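Local atomic coordinates of amyloid-like protein 1 (Homo sapiens, PDB entry 3PMR), a protein that probably takes part in heparin binding and cell adhesion, through an E2 domain whose mode of dimerisation is shared with amyloid precursor protein. Residues Thr147-Tyr151 with Met165-Val169; Glu26-Phe30 with His96-Val100. One frame throughout, in Å; residues are numbered along the deposited sequence.

The E2 domain is largely helical, with no strand, and each interaction pairs two nearly antiparallel helix segments with axes close to 11 Å apart. Interaction 2 joins helix 26-56 to helix 64-119 in the N-terminal coiled coil. Interaction 1 joins helix 126-157 to helix 159-187 in the C-terminal bundle. The pairs are in series along the chain, and helix 126-157 follows helix 64-119. Their centres lie 20 Å apart and their nearest atoms about 7 Å, without touching. Interaction 1 is apolar, largely buried and in reach of the second subunit; interaction 2 is a polar and aromatic contact at the surface. A phosphate ion, probably from the crystallisation liquor, is bonded to R149 of interaction 1.

Interaction 1 (Thr147-Tyr151 with Met165-Val169); sequences TLRHY and MRFQV. With PO4 (phosphate ion), chain F.
This contact pairs the two arms of an antiparallel helical hairpin, helix 126-157 and helix 159-187, in the E2 domain. The segment axes approach to 10.8 Å at 170°, and T147 faces V169 with their CA atoms 6.7 Å apart. Both segments are helical, with Y151 N bonded to T147 O (3.2 Å) and V169 N to M165 O (3.0 Å); the second is kinked where N of F167 and Q168 lacks a bond to the preceding turn. Y151, central to the contact, is chi1 t and carries its ring across to the other helix, where Y151 CG lies 3.8 Å from V169 CG2 and Y151 CD1 3.8 Å from M165 CG. V169, also chi1 t, reaches T147 CG2 with its CG1 (3.8 Å). M165 takes chi1 p, chi2 t and chi3 m, so M165 SD stands 5.5 Å from the Y151 ring centroid at the ring edge, a Met-aromatic contact, and 5.0 Å from the H150 ring centroid.

Y151 OH is hydrogen-bonded to E82 of the second subunit, which also salt-bridges R166, so this edge belongs to the dimer interface. R149, out of reach of 165-169, forms a salt bridge with E38 of the second subunit; R149 NH2 also donates to O1 of a phosphate ion (2.7 Å), probably from the crystallisation liquor and shared with R145. M165 CE ends 3.4 Å from H150 ND1.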
ATOM      1  N   THR B 147     -12.840  -2.925 -10.446  1.00 21.01           N
ATOM      2  CA  THR B 147     -12.339  -4.019 -11.259  1.00 22.71           C
ATOM      3  C   THR B 147     -11.027  -3.617 -11.928  1.00 21.36           C
ATOM      4  O   THR B 147     -10.059  -4.363 -11.891  1.00 28.49           O
ATOM      5  CB  THR B 147     -13.358  -4.384 -12.341  1.00 33.74           C
ATOM      6  OG1 THR B 147     -14.580  -4.786 -11.714  1.00 34.44           O
ATOM      7  CG2 THR B 147     -12.831  -5.507 -13.215  1.00 31.33           C
ATOM      8  N   LEU B 148     -10.999  -2.435 -12.538  1.00 22.63           N
ATOM      9  CA  LEU B 148      -9.805  -1.946 -13.221  1.00 20.89           C
ATOM     10  C   LEU B 148      -8.626  -1.769 -12.267  1.00 29.93           C
ATOM     11  O   LEU B 148      -7.501  -2.165 -12.583  1.00 27.55           O
ATOM     12  CB  LEU B 148     -10.105  -0.608 -13.917  1.00 20.09           C
ATOM     13  CG  LEU B 148     -11.127  -0.595 -15.066  1.00 29.34           C
ATOM     14  CD1 LEU B 148     -11.627   0.813 -15.300  1.00 27.23           C
ATOM     15  CD2 LEU B 148     -10.492  -1.151 -16.336  1.00 26.01           C
ATOM     16  N   ARG B 149      -8.882  -1.166 -11.106  1.00 24.13           N
ATOM     17  CA  ARG B 149      -7.831  -0.940 -10.108  1.00 28.79           C
ATOM     18  C   ARG B 149      -7.235  -2.255  -9.605  1.00 25.77           C
ATOM     19  O   ARG B 149      -6.021  -2.368  -9.415  1.00 25.45           O
ATOM     20  CB  ARG B 149      -8.371  -0.141  -8.910  1.00 25.57           C
ATOM     21  CG  ARG B 149      -7.294   0.213  -7.884  1.00 32.31           C
ATOM     22  CD  ARG B 149      -7.826   1.103  -6.757  1.00 34.13           C
ATOM     23  NE  ARG B 149      -8.529   2.269  -7.278  1.00 34.52           N
ATOM     24  CZ  ARG B 149      -9.853   2.417  -7.269  1.00 38.67           C
ATOM     25  NH1 ARG B 149     -10.638   1.473  -6.760  1.00 27.70           N
ATOM     26  NH2 ARG B 149     -10.395   3.512  -7.782  1.00 41.97           N
ATOM     27  N   HIS B 150      -8.091  -3.244  -9.383  1.00 23.85           N
ATOM     28  CA  HIS B 150      -7.630  -4.532  -8.897  1.00 23.88           C
ATOM     29  C   HIS B 150      -6.660  -5.173  -9.891  1.00 27.78           C
ATOM     30  O   HIS B 150      -5.606  -5.686  -9.513  1.00 24.26           O
ATOM     31  CB  HIS B 150      -8.801  -5.476  -8.678  1.00 28.24           C
ATOM     32  CG  HIS B 150      -8.385  -6.805  -8.145  1.00 41.01           C
ATOM     33  ND1 HIS B 150      -8.828  -7.996  -8.678  1.00 48.46           N
ATOM     34  CD2 HIS B 150      -7.531  -7.132  -7.149  1.00 36.66           C
ATOM     35  CE1 HIS B 150      -8.261  -9.001  -8.035  1.00 46.85           C
ATOM     36  NE2 HIS B 150      -7.468  -8.504  -7.103  1.00 45.95           N
ATOM     37  N   TYR B 151      -7.050  -5.157 -11.158  1.00 24.60           N
ATOM     38  CA  TYR B 151      -6.242  -5.707 -12.237  1.00 26.77           C
ATOM     39  C   TYR B 151      -4.914  -4.935 -12.320  1.00 28.84           C
ATOM     40  O   TYR B 151      -3.834  -5.519 -12.406  1.00 24.94           O
ATOM     41  CB  TYR B 151      -7.034  -5.576 -13.542  1.00 25.27           C
ATOM     42  CG  TYR B 151      -6.325  -6.051 -14.780  1.00 22.42           C
ATOM     43  CD1 TYR B 151      -5.698  -7.299 -14.822  1.00 25.47           C
ATOM     44  CD2 TYR B 151      -6.295  -5.257 -15.920  1.00 31.13           C
ATOM     45  CE1 TYR B 151      -5.056  -7.737 -15.977  1.00 22.41           C
ATOM     46  CE2 TYR B 151      -5.660  -5.679 -17.068  1.00 42.87           C
ATOM     47  CZ  TYR B 151      -5.042  -6.911 -17.094  1.00 33.59           C
ATOM     48  OH  TYR B 151      -4.381  -7.279 -18.233  1.00 39.12           O
ATOM     49  N   MET B 165      -5.990 -13.499 -14.957  1.00 34.48           N
ATOM     50  CA  MET B 165      -7.252 -12.835 -14.647  1.00 30.78           C
ATOM     51  C   MET B 165      -7.753 -11.935 -15.763  1.00 32.27           C
ATOM     52  O   MET B 165      -8.860 -11.421 -15.697  1.00 33.36           O
ATOM     53  CB  MET B 165      -7.125 -12.019 -13.349  1.00 36.31           C
ATOM     54  CG  MET B 165      -6.256 -10.765 -13.439  1.00 34.37           C
ATOM     55  SD  MET B 165      -5.968 -10.033 -11.803  1.00 38.59           S
ATOM     56  CE  MET B 165      -7.538  -9.159 -11.553  1.00 28.34           C
ATOM     57  N   ARG B 166      -6.933 -11.766 -16.791  1.00 33.49           N
ATOM     58  CA  ARG B 166      -7.246 -10.906 -17.930  1.00 36.74           C
ATOM     59  C   ARG B 166      -8.664 -11.082 -18.504  1.00 33.34           C
ATOM     60  O   ARG B 166      -9.414 -10.113 -18.640  1.00 27.81           O
ATOM     61  CB  ARG B 166      -6.209 -11.166 -19.019  1.00 40.35           C
ATOM     62  CG  ARG B 166      -5.910 -10.002 -19.917  1.00 39.66           C
ATOM     63  CD  ARG B 166      -4.842 -10.401 -20.920  1.00 36.95           C
ATOM     64  NE  ARG B 166      -3.527 -10.573 -20.309  1.00 33.61           N
ATOM     65  CZ  ARG B 166      -2.577 -11.360 -20.804  1.00 42.15           C
ATOM     66  NH1 ARG B 166      -2.799 -12.053 -21.915  1.00 47.93           N
ATOM     67  NH2 ARG B 166      -1.400 -11.454 -20.199  1.00 43.48           N
ATOM     68  N   PHE B 167      -9.028 -12.316 -18.836  1.00 24.61           N
ATOM     69  CA  PHE B 167     -10.341 -12.596 -19.413  1.00 27.72           C
ATOM     70  C   PHE B 167     -11.480 -12.357 -18.426  1.00 24.95           C
ATOM     71  O   PHE B 167     -12.575 -11.944 -18.813  1.00 24.53           O
ATOM     72  CB  PHE B 167     -10.399 -14.042 -19.924  1.00 30.46           C
ATOM     73  CG  PHE B 167     -11.578 -14.314 -20.814  1.00 35.27           C
ATOM     74  CD1 PHE B 167     -11.584 -13.856 -22.125  1.00 30.30           C
ATOM     75  CD2 PHE B 167     -12.690 -15.006 -20.340  1.00 28.43           C
ATOM     76  CE1 PHE B 167     -12.682 -14.065 -22.955  1.00 35.53           C
ATOM     77  CE2 PHE B 167     -13.791 -15.220 -21.162  1.00 30.55           C
ATOM     78  CZ  PHE B 167     -13.785 -14.752 -22.473  1.00 32.54           C
ATOM     79  N   GLN B 168     -11.210 -12.626 -17.153  1.00 23.44           N
ATOM     80  CA  GLN B 168     -12.198 -12.436 -16.105  1.00 26.22           C
ATOM     81  C   GLN B 168     -12.487 -10.948 -15.902  1.00 29.16           C
ATOM     82  O   GLN B 168     -13.598 -10.569 -15.546  1.00 25.90           O
ATOM     83  CB  GLN B 168     -11.701 -13.048 -14.803  1.00 23.28           C
ATOM     84  CG  GLN B 168     -12.571 -12.708 -13.631  1.00 39.61           C
ATOM     85  CD  GLN B 168     -14.001 -13.171 -13.821  1.00 65.99           C
ATOM     86  N   VAL B 169     -11.476 -10.111 -16.113  1.00 24.50           N
ATOM     87  CA  VAL B 169     -11.650  -8.671 -15.980  1.00 28.78           C
ATOM     88  C   VAL B 169     -12.542  -8.241 -17.150  1.00 21.89           C
ATOM     89  O   VAL B 169     -13.550  -7.571 -16.965  1.00 21.87           O
ATOM     90  CB  VAL B 169     -10.290  -7.930 -16.057  1.00 31.73           C
ATOM     91  CG1 VAL B 169     -10.513  -6.428 -16.079  1.00 27.70           C
ATOM     92  CG2 VAL B 169      -9.423  -8.313 -14.858  1.00 25.21           C
TER
HETATM   93  P   PO4 F   4     -13.195   5.436  -6.358  1.00 53.50           P
HETATM   94  O1  PO4 F   4     -12.937   4.334  -7.320  1.00 48.17           O
HETATM   95  O2  PO4 F   4     -14.614   5.865  -6.464  1.00 49.69           O
HETATM   96  O3  PO4 F   4     -12.920   4.963  -4.975  1.00 55.31           O
HETATM   97  O4  PO4 F   4     -12.303   6.586  -6.672  1.00 59.10           O

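Interaction 2 (Glu26-Phe30 with His96-Val100); sequences EHEGF and HATRV
Helix 26-56 opens here against the middle of helix 64-119, two antiparallel partners of the E2 domain's N-terminal coiled coil. Both segments are regular alpha-helix, with F30 N bonded to E26 O (2.8 Å) and V100 N to H96 O (3.0 Å). Their axes pass 10.9 Å apart at 174°, and F30 is level with H96, CA to CA 6.7 Å.

E26 starts the first segment, and its CA-to-CB bond points toward the second helix. With chi1 t and chi2 p its carboxylate serves two partners. H96 ND1 donates to E26 OE2 at 2.6 Å and an almost linear 176°, a His-carboxylate hydrogen bond, while R99 NH1 donates to E26 OE1 at 3.1 Å in a salt bridge. R99 reaches it extended, chi1 m followed by t and t. H27 adds little, its CA lying 4.4 Å from H96 CE1. One turn on, F30 meets H96; both are chi1 t and lay their rings face to face, centroids 3.9 Å apart and planes at 6°. Each CB also sits against the other ring in a CH-pi contact: H96 CB is 3.9 Å from the F30 centroid and F30 CB 4.0 Å from the H96 centroid. The imidazole is thus held on one face by the stack and at its ND1 edge by the carboxylate.

The contact lies at the surface near the centre of the chain, untouched by the second subunit; from it helix 26-56 runs alongside helix 64-119, whose other half continues toward helix 126-157.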
ATOM      1  N   GLU B  26     -14.745   1.596   7.146  1.00 42.91           N
ATOM      2  CA  GLU B  26     -14.028   0.358   6.871  1.00 36.87           C
ATOM      3  C   GLU B  26     -12.583   0.679   6.515  1.00 37.04           C
ATOM      4  O   GLU B  26     -11.655   0.014   6.975  1.00 40.20           O
ATOM      5  CB  GLU B  26     -14.703  -0.379   5.711  1.00 38.22           C
ATOM      6  CG  GLU B  26     -13.874  -1.499   5.058  1.00 38.90           C
ATOM      7  CD  GLU B  26     -13.325  -2.512   6.059  1.00 46.68           C
ATOM      8  OE1 GLU B  26     -13.908  -2.643   7.161  1.00 33.25           O
ATOM      9  OE2 GLU B  26     -12.319  -3.189   5.730  1.00 34.85           O
ATOM     10  N   HIS B  27     -12.406   1.717   5.707  1.00 30.49           N
ATOM     11  CA  HIS B  27     -11.083   2.136   5.278  1.00 39.61           C
ATOM     12  C   HIS B  27     -10.181   2.529   6.444  1.00 37.14           C
ATOM     13  O   HIS B  27      -9.092   1.988   6.585  1.00 39.01           O
ATOM     14  CB  HIS B  27     -11.180   3.302   4.291  1.00 45.84           C
ATOM     15  CG  HIS B  27      -9.852   3.761   3.771  1.00 62.35           C
ATOM     16  ND1 HIS B  27      -8.984   2.924   3.103  1.00 66.77           N
ATOM     17  CD2 HIS B  27      -9.239   4.967   3.833  1.00 63.17           C
ATOM     18  CE1 HIS B  27      -7.892   3.594   2.775  1.00 69.22           C
ATOM     19  NE2 HIS B  27      -8.022   4.836   3.207  1.00 72.32           N
ATOM     20  N   GLU B  28     -10.610   3.463   7.282  1.00 34.51           N
ATOM     21  CA  GLU B  28      -9.752   3.848   8.391  1.00 40.97           C
ATOM     22  C   GLU B  28      -9.580   2.676   9.370  1.00 37.05           C
ATOM     23  O   GLU B  28      -8.480   2.457   9.879  1.00 41.18           O
ATOM     24  CB  GLU B  28     -10.324   5.067   9.117  1.00 30.51           C
ATOM     25  N   GLY B  29     -10.646   1.906   9.602  1.00 34.22           N
ATOM     26  CA  GLY B  29     -10.548   0.751  10.488  1.00 28.07           C
ATOM     27  C   GLY B  29      -9.472  -0.203   9.985  1.00 29.50           C
ATOM     28  O   GLY B  29      -8.660  -0.716  10.756  1.00 30.00           O
ATOM     29  N   PHE B  30      -9.453  -0.423   8.675  1.00 32.61           N
ATOM     30  CA  PHE B  30      -8.473  -1.297   8.028  1.00 30.82           C
ATOM     31  C   PHE B  30      -7.039  -0.787   8.214  1.00 27.16           C
ATOM     32  O   PHE B  30      -6.144  -1.539   8.601  1.00 30.74           O
ATOM     33  CB  PHE B  30      -8.788  -1.394   6.531  1.00 25.03           C
ATOM     34  CG  PHE B  30      -7.740  -2.117   5.721  1.00 32.83           C
ATOM     35  CD1 PHE B  30      -7.487  -3.465   5.929  1.00 33.04           C
ATOM     36  CD2 PHE B  30      -7.017  -1.445   4.744  1.00 29.35           C
ATOM     37  CE1 PHE B  30      -6.543  -4.143   5.163  1.00 35.02           C
ATOM     38  CE2 PHE B  30      -6.065  -2.118   3.968  1.00 49.32           C
ATOM     39  CZ  PHE B  30      -5.827  -3.467   4.188  1.00 33.98           C
ATOM     40  N   HIS B  96     -10.810  -7.173   4.355  1.00 28.46           N
ATOM     41  CA  HIS B  96     -11.039  -5.859   3.770  1.00 21.31           C
ATOM     42  C   HIS B  96     -11.578  -5.940   2.342  1.00 25.73           C
ATOM     43  O   HIS B  96     -12.518  -5.232   1.998  1.00 29.00           O
ATOM     44  CB  HIS B  96      -9.746  -5.046   3.776  1.00 22.07           C
ATOM     45  CG  HIS B  96      -9.895  -3.668   3.210  1.00 21.33           C
ATOM     46  ND1 HIS B  96     -10.735  -2.721   3.757  1.00 34.63           N
ATOM     47  CD2 HIS B  96      -9.281  -3.065   2.164  1.00 27.34           C
ATOM     48  CE1 HIS B  96     -10.629  -1.593   3.078  1.00 30.62           C
ATOM     49  NE2 HIS B  96      -9.752  -1.774   2.107  1.00 30.80           N
ATOM     50  N   ALA B  97     -10.989  -6.791   1.507  1.00 30.05           N
ATOM     51  CA  ALA B  97     -11.456  -6.905   0.131  1.00 37.31           C
ATOM     52  C   ALA B  97     -12.917  -7.350   0.104  1.00 42.87           C
ATOM     53  O   ALA B  97     -13.714  -6.828  -0.674  1.00 38.50           O
ATOM     54  CB  ALA B  97     -10.582  -7.890  -0.659  1.00 32.26           C
ATOM     55  N   THR B  98     -13.260  -8.315   0.952  1.00 30.87           N
ATOM     56  CA  THR B  98     -14.627  -8.820   1.032  1.00 37.59           C
ATOM     57  C   THR B  98     -15.641  -7.736   1.388  1.00 31.91           C
ATOM     58  O   THR B  98     -16.728  -7.702   0.824  1.00 42.78           O
ATOM     59  CB  THR B  98     -14.748  -9.947   2.080  1.00 33.99           C
ATOM     60  OG1 THR B  98     -14.051 -11.104   1.612  1.00 46.18           O
ATOM     61  CG2 THR B  98     -16.204 -10.314   2.313  1.00 48.48           C
ATOM     62  N   ARG B  99     -15.283  -6.862   2.324  1.00 28.96           N
ATOM     63  CA  ARG B  99     -16.164  -5.781   2.757  1.00 28.36           C
ATOM     64  C   ARG B  99     -16.288  -4.664   1.732  1.00 26.23           C
ATOM     65  O   ARG B  99     -17.344  -4.062   1.585  1.00 26.16           O
ATOM     66  CB  ARG B  99     -15.676  -5.201   4.079  1.00 25.89           C
ATOM     67  CG  ARG B  99     -15.826  -6.163   5.255  1.00 38.92           C
ATOM     68  CD  ARG B  99     -15.251  -5.539   6.522  1.00 38.86           C
ATOM     69  NE  ARG B  99     -15.294  -6.455   7.660  1.00 32.67           N
ATOM     70  CZ  ARG B  99     -14.699  -6.220   8.827  1.00 34.35           C
ATOM     71  NH1 ARG B  99     -14.007  -5.096   9.012  1.00 26.58           N
ATOM     72  NH2 ARG B  99     -14.802  -7.106   9.811  1.00 25.98           N
ATOM     73  N   VAL B 100     -15.201  -4.374   1.035  1.00 29.06           N
ATOM     74  CA  VAL B 100     -15.228  -3.338   0.013  1.00 32.26           C
ATOM     75  C   VAL B 100     -16.206  -3.774  -1.080  1.00 24.82           C
ATOM     76  O   VAL B 100     -17.071  -3.016  -1.499  1.00 25.99           O
ATOM     77  CB  VAL B 100     -13.832  -3.154  -0.596  1.00 32.44           C
ATOM     78  CG1 VAL B 100     -13.893  -2.209  -1.794  1.00 34.90           C
ATOM     79  CG2 VAL B 100     -12.889  -2.610   0.464  1.00 30.24           C
TER